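Local structure of response regulator (Pseudomonas putida, 3HDV) at residues R7-V12 with K51-M56; L11-N16 with L60-E65. The protein is probably a two-component signalling regulator, represented here by its receiver domain, which would take up a phosphoryl group to switch its output. All blocks are in the same frame, centred on the assembly; numbering follows the deposited sequence.

Interaction 1: R7-V12 with K51-M56; sequences RPLVLV and KRIGLM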
loop_
_atom_site.group_PDB
_atom_site.type_symbol
_atom_site.label_atom_id
_atom_site.label_comp_id
_atom_site.label_asym_id
_atom_site.label_seq_id
_atom_site.Cartn_x
_atom_site.Cartn_y
_atom_site.Cartn_z
ATOM N N ARG B 7 19.726 -11.985 0.530
ATOM C CA ARG B 7 18.494 -11.535 1.205
ATOM C C ARG B 7 17.346 -11.355 0.136
ATOM O O ARG B 7 17.594 -10.856 -0.943
ATOM C CB ARG B 7 18.750 -10.259 2.004
ATOM C CG ARG B 7 17.549 -9.855 2.898
ATOM C CD ARG B 7 17.906 -8.787 3.948
ATOM N NE ARG B 7 18.087 -7.469 3.343
ATOM C CZ ARG B 7 19.180 -6.719 3.479
ATOM N NH1 ARG B 7 20.199 -7.152 4.230
ATOM N NH2 ARG B 7 19.247 -5.526 2.880
ATOM N N PRO B 8 16.126 -11.837 0.426
ATOM C CA PRO B 8 15.044 -11.711 -0.569
ATOM C C PRO B 8 14.743 -10.231 -0.915
ATOM O O PRO B 8 14.789 -9.376 -0.038
ATOM C CB PRO B 8 13.818 -12.353 0.136
ATOM C CG PRO B 8 14.388 -13.197 1.242
ATOM C CD PRO B 8 15.669 -12.510 1.664
ATOM N N LEU B 9 14.504 -9.974 -2.200
ATOM C CA LEU B 9 13.967 -8.710 -2.693
ATOM C C LEU B 9 12.777 -8.947 -3.675
ATOM O O LEU B 9 12.920 -9.698 -4.650
ATOM C CB LEU B 9 15.085 -7.899 -3.358
ATOM C CG LEU B 9 14.776 -6.531 -3.967
ATOM C CD1 LEU B 9 14.278 -5.624 -2.812
ATOM C CD2 LEU B 9 16.069 -5.999 -4.597
ATOM N N VAL B 10 11.626 -8.285 -3.416
ATOM C CA VAL B 10 10.407 -8.395 -4.265
ATOM C C VAL B 10 10.280 -7.133 -5.085
ATOM O O VAL B 10 10.420 -6.076 -4.534
ATOM C CB VAL B 10 9.101 -8.640 -3.386
ATOM C CG1 VAL B 10 7.810 -8.751 -4.255
ATOM C CG2 VAL B 10 9.256 -9.960 -2.578
ATOM N N LEU B 11 10.073 -7.241 -6.402
ATOM C CA LEU B 11 9.767 -6.056 -7.208
ATOM C C LEU B 11 8.236 -5.950 -7.371
ATOM O O LEU B 11 7.597 -6.835 -7.915
ATOM C CB LEU B 11 10.342 -6.206 -8.599
ATOM C CG LEU B 11 10.014 -5.131 -9.648
ATOM C CD1 LEU B 11 10.645 -3.779 -9.278
ATOM C CD2 LEU B 11 10.551 -5.646 -11.025
ATOM N N VAL B 12 7.670 -4.839 -6.965
ATOM C CA VAL B 12 6.218 -4.637 -7.124
ATOM C C VAL B 12 5.974 -3.694 -8.299
ATOM O O VAL B 12 6.397 -2.546 -8.264
ATOM C CB VAL B 12 5.625 -3.993 -5.859
ATOM C CG1 VAL B 12 4.104 -3.664 -6.081
ATOM C CG2 VAL B 12 5.804 -4.951 -4.630
ATOM N N LYS B 51 20.078 -7.559 -9.583
ATOM C CA LYS B 51 20.033 -9.016 -9.678
ATOM C C LYS B 51 19.474 -9.684 -8.454
ATOM O O LYS B 51 19.118 -10.858 -8.502
ATOM C CB LYS B 51 21.464 -9.579 -9.940
ATOM C CG LYS B 51 22.091 -9.155 -11.272
ATOM C CD LYS B 51 21.447 -9.896 -12.447
ATOM C CE LYS B 51 20.248 -9.149 -13.061
ATOM N NZ LYS B 51 20.599 -8.549 -14.407
ATOM N N ARG B 52 19.443 -8.952 -7.350
ATOM C CA ARG B 52 18.882 -9.451 -6.110
ATOM C C ARG B 52 17.347 -9.725 -6.160
ATOM O O ARG B 52 16.818 -10.545 -5.379
ATOM C CB ARG B 52 19.217 -8.478 -4.996
ATOM C CG ARG B 52 19.197 -9.061 -3.600
ATOM C CD ARG B 52 19.646 -7.989 -2.523
ATOM N NE ARG B 52 18.714 -8.059 -1.407
ATOM C CZ ARG B 52 18.094 -7.038 -0.831
ATOM N NH1 ARG B 52 18.347 -5.773 -1.204
ATOM N NH2 ARG B 52 17.234 -7.300 0.161
ATOM N N ILE B 53 16.630 -9.057 -7.059
ATOM C CA ILE B 53 15.181 -9.321 -7.205
ATOM C C ILE B 53 14.938 -10.819 -7.453
ATOM O O ILE B 53 15.396 -11.378 -8.451
ATOM C CB ILE B 53 14.544 -8.454 -8.309
ATOM C CG1 ILE B 53 14.713 -6.961 -7.948
ATOM C CG2 ILE B 53 13.066 -8.910 -8.599
ATOM C CD1 ILE B 53 14.421 -6.056 -9.147
ATOM N N GLY B 54 14.234 -11.492 -6.542
ATOM C CA GLY B 54 13.920 -12.917 -6.783
ATOM C C GLY B 54 12.467 -13.197 -7.104
ATOM O O GLY B 54 12.101 -14.353 -7.418
ATOM N N LEU B 55 11.631 -12.150 -7.042
ATOM C CA LEU B 55 10.191 -12.328 -7.312
ATOM C C LEU B 55 9.602 -11.011 -7.788
ATOM O O LEU B 55 9.959 -9.966 -7.292
ATOM C CB LEU B 55 9.436 -12.836 -6.034
ATOM C CG LEU B 55 7.901 -12.923 -5.941
ATOM C CD1 LEU B 55 7.337 -13.967 -6.887
ATOM C CD2 LEU B 55 7.509 -13.329 -4.553
HETATM N N MSE B 56 8.674 -11.077 -8.736
HETATM C CA MSE B 56 7.986 -9.861 -9.138
HETATM C C MSE B 56 6.468 -10.051 -8.974
HETATM O O MSE B 56 5.922 -11.072 -9.388
HETATM C CB MSE B 56 8.296 -9.582 -10.592
HETATM C CG MSE B 56 7.814 -8.253 -11.077
HETATM SE SE MSE B 56 8.102 -8.089 -13.020
HETATM C CE MSE B 56 6.664 -9.246 -13.706
#

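Interaction 2: L11-N16 with L60-E65; sequences LVVDDN and LRMQPE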
loop_
_atom_site.group_PDB
_atom_site.type_symbol
_atom_site.label_atom_id
_atom_site.label_comp_id
_atom_site.label_asym_id
_atom_site.label_seq_id
_atom_site.Cartn_x
_atom_site.Cartn_y
_atom_site.Cartn_z
ATOM N N LEU B 11 10.073 -7.241 -6.402
ATOM C CA LEU B 11 9.767 -6.056 -7.208
ATOM C C LEU B 11 8.236 -5.950 -7.371
ATOM O O LEU B 11 7.597 -6.835 -7.915
ATOM C CB LEU B 11 10.342 -6.206 -8.599
ATOM C CG LEU B 11 10.014 -5.131 -9.648
ATOM C CD1 LEU B 11 10.645 -3.779 -9.278
ATOM C CD2 LEU B 11 10.551 -5.646 -11.025
ATOM N N VAL B 12 7.670 -4.839 -6.965
ATOM C CA VAL B 12 6.218 -4.637 -7.124
ATOM C C VAL B 12 5.974 -3.694 -8.299
ATOM O O VAL B 12 6.397 -2.546 -8.264
ATOM C CB VAL B 12 5.625 -3.993 -5.859
ATOM C CG1 VAL B 12 4.104 -3.664 -6.081
ATOM C CG2 VAL B 12 5.804 -4.951 -4.630
ATOM N N VAL B 13 5.254 -4.152 -9.309
ATOM C CA VAL B 13 5.047 -3.332 -10.492
ATOM C C VAL B 13 3.566 -2.918 -10.560
ATOM O O VAL B 13 2.692 -3.770 -10.632
ATOM C CB VAL B 13 5.412 -4.137 -11.772
ATOM C CG1 VAL B 13 5.210 -3.323 -13.069
ATOM C CG2 VAL B 13 6.809 -4.774 -11.614
ATOM N N ASP B 14 3.327 -1.609 -10.579
ATOM C CA ASP B 14 1.975 -1.073 -10.700
ATOM C C ASP B 14 2.047 0.384 -11.097
ATOM O O ASP B 14 2.876 1.143 -10.563
ATOM C CB ASP B 14 1.289 -1.219 -9.324
ATOM C CG ASP B 14 -0.204 -0.954 -9.378
ATOM O OD1 ASP B 14 -0.725 -0.465 -10.420
ATOM O OD2 ASP B 14 -0.828 -1.265 -8.354
ATOM N N ASP B 15 1.168 0.830 -12.000
ATOM C CA ASP B 15 1.187 2.253 -12.323
ATOM C C ASP B 15 0.401 3.075 -11.297
ATOM O O ASP B 15 0.455 4.290 -11.271
ATOM C CB ASP B 15 0.805 2.508 -13.798
ATOM C CG ASP B 15 -0.633 2.092 -14.135
ATOM O OD1 ASP B 15 -1.263 1.412 -13.329
ATOM O OD2 ASP B 15 -1.149 2.455 -15.227
ATOM N N ASN B 16 -0.331 2.391 -10.423
ATOM C CA ASN B 16 -0.996 3.053 -9.290
ATOM C C ASN B 16 -0.025 3.169 -8.116
ATOM O O ASN B 16 0.219 2.162 -7.425
ATOM C CB ASN B 16 -2.267 2.255 -8.973
ATOM C CG ASN B 16 -3.051 2.764 -7.788
ATOM O OD1 ASN B 16 -2.613 3.565 -6.934
ATOM N ND2 ASN B 16 -4.272 2.253 -7.720
ATOM N N LEU B 60 -1.927 -6.442 -14.358
ATOM C CA LEU B 60 -2.060 -6.642 -15.780
ATOM C C LEU B 60 -2.480 -5.328 -16.447
ATOM O O LEU B 60 -2.076 -5.024 -17.551
ATOM C CB LEU B 60 -3.114 -7.723 -16.031
ATOM C CG LEU B 60 -2.663 -9.157 -15.669
ATOM C CD1 LEU B 60 -3.771 -10.073 -16.149
ATOM C CD2 LEU B 60 -1.282 -9.583 -16.284
ATOM N N ARG B 61 -3.281 -4.560 -15.723
ATOM C CA ARG B 61 -3.893 -3.326 -16.176
ATOM C C ARG B 61 -2.938 -2.123 -15.954
ATOM O O ARG B 61 -2.929 -1.491 -14.900
ATOM C CB ARG B 61 -5.161 -3.208 -15.341
ATOM C CG ARG B 61 -6.446 -2.910 -16.072
ATOM C CD ARG B 61 -6.985 -3.898 -17.113
ATOM N NE ARG B 61 -6.088 -4.272 -18.215
ATOM C CZ ARG B 61 -5.875 -5.539 -18.537
ATOM N NH1 ARG B 61 -6.484 -6.512 -17.833
ATOM N NH2 ARG B 61 -5.073 -5.844 -19.522
HETATM N N MSE B 62 -2.102 -1.837 -16.927
HETATM C CA MSE B 62 -1.132 -0.759 -16.782
HETATM C C MSE B 62 -0.953 -0.041 -18.087
HETATM O O MSE B 62 -1.084 -0.646 -19.134
HETATM C CB MSE B 62 0.221 -1.278 -16.300
HETATM C CG MSE B 62 0.156 -1.977 -14.917
HETATM SE SE MSE B 62 1.996 -2.472 -14.292
HETATM C CE MSE B 62 2.543 -3.624 -15.813
ATOM N N GLN B 63 -0.669 1.260 -17.980
ATOM C CA GLN B 63 -0.389 2.119 -19.127
ATOM C C GLN B 63 1.002 2.698 -18.944
ATOM O O GLN B 63 1.314 3.140 -17.847
ATOM C CB GLN B 63 -1.402 3.279 -19.214
ATOM C CG GLN B 63 -2.884 2.873 -19.380
ATOM C CD GLN B 63 -3.237 2.233 -20.742
ATOM O OE1 GLN B 63 -2.353 1.851 -21.520
ATOM N NE2 GLN B 63 -4.547 2.127 -21.033
ATOM N N PRO B 64 1.810 2.774 -20.019
ATOM C CA PRO B 64 1.518 2.435 -21.427
ATOM C C PRO B 64 1.640 0.989 -21.919
ATOM O O PRO B 64 1.124 0.672 -22.996
ATOM C CB PRO B 64 2.476 3.359 -22.222
ATOM C CG PRO B 64 3.623 3.600 -21.322
ATOM C CD PRO B 64 3.109 3.455 -19.869
ATOM N N GLU B 65 2.296 0.117 -21.161
ATOM C CA GLU B 65 2.425 -1.277 -21.559
ATOM C C GLU B 65 1.818 -2.192 -20.463
ATOM O O GLU B 65 2.045 -1.999 -19.268
ATOM C CB GLU B 65 3.888 -1.590 -21.817
ATOM C CG GLU B 65 4.203 -2.977 -22.336
ATOM C CD GLU B 65 5.682 -3.148 -22.592
ATOM O OE1 GLU B 65 6.431 -2.123 -22.547
ATOM O OE2 GLU B 65 6.104 -4.303 -22.832
HETATM O O HOH W 1 -3.478 0.448 -13.410
#

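Interaction 1: R7-V12 with K51-M56
Arg52 reaches across to the backbone of Arg7, and its guanidinium lies flat over Leu9. Its NE donates to Arg7 O at 3.0 Å, an acceptor that sits close to the guanidinium plane, although NE itself stands above the plane of the carbonyl. Leu9 CB lies over the centre of one face of the guanidinium, 4.0 Å from Arg52 CZ. The Arg7 side chain passes obliquely, its guanidinium turned 75° from that of Arg52, which leaves Arg7 NE and Arg52 NH2 only 3.3 Å apart as two donors that cannot pair. Asp33 probably eases this closeness of like charges, since its OD2 forms a salt bridge with Arg52 NH2 and a weak, long ion pair with Arg7 NH2.

Further along, Ile53 divides its branches between two leucines. With CG1 anti to the carbonyl carbon and CG2 anti to the backbone N (chi1 -61°), CG1 meets Leu9 CD2 at 3.7 Å while CG2 meets Leu11 CB at 3.8 Å. Leu11 and Met56, a selenomethionine, lie side by side and point the same way, with Leu11 CD2 3.8 Å from Met56 CG. Tyr46 and Leu47 of helix 40-49 pack on Leu11 and Ile53. Val10 and Leu55 share the other face, where Val10 also touches Leu27 of helix 17-29.

Backbone bonds join the two strands: Gly54 N to Leu9 O at 2.9 Å, and Leu11 N to Leu55 O, also at 2.9 Å. Strands 9-13 and 53-58 are parallel neighbours at the heart of the 2-1-3-4-5 sheet characteristic of the CheY-like receiver fold.

Interaction 2: L11-N16 with L60-E65
The acidic pocket of the receiver domain is partly framed where Asp15, just past the end of strand 9-13, meets Arg61, Met62 and Gln63 in the loop that follows strand 53-58. Asp15 OD2 accepts the backbone N of Gln63 at 3.0 Å in a nearly straight bond (165° at the hydrogen), the donor approaching from above the carboxylate plane. The first torsion sets Asp15 CG between its own backbone N and carbonyl carbon (chi1 64°), which carries CG towards the loop. An alanine here would probably leave Gln63 N without this acceptor and the loop less firmly tied to the strand end.

Asp15 OD1 points to an oxygen modelled as water, 2.4 Å away, which is also 2.5 Å from Arg61 O. Both separations are short for water, so its identity is doubtful; in receiver domains magnesium is held by acidic residues after the first strand, one of them often through water, by the phosphorylatable aspartate and by the carbonyl two residues beyond it, and this position is consistent with that site. Asp59, the predicted phosphorylation site, packs against Asp14 and accepts Arg61 N through its OD1.

The selenomethionine Met62 crosses Val13 at about a right angle. Its SE rests 3.5 Å from Val13 CG1, with CE 3.8 Å from the same methyl, and SE also lies 3.9 Å from Asp14 CA. Asp14 forms an Asx turn, its OD1 accepting Asn16 N at 2.9 Å, while OD2 takes a bond from Asn19 in helix 17-29, whose N-cap is Asn16.

How the interactions relate
Both interactions use strand 9-13, sharing Leu11 and Val12, yet their centres lie about 17 Å apart. Interaction 1 is mainly buried: main-chain bonding within the sheet and leucine and isoleucine packing dominate, with charge confined to the arginines at the start of the strands. Interaction 2 is smaller and only partly buried; there the strand ends at Val13 and the chain passes into loop, and a carboxylate gripping a backbone N replaces sheet pairing, beside a small apolar contact. The two are linked by packing, Met56 CG of interaction 1 lying 3.7 Å from Val13 CG2 of interaction 2. Val13 and Met56 thus join the packed side chains of the sheet to the strand end that carries the acidic pocket.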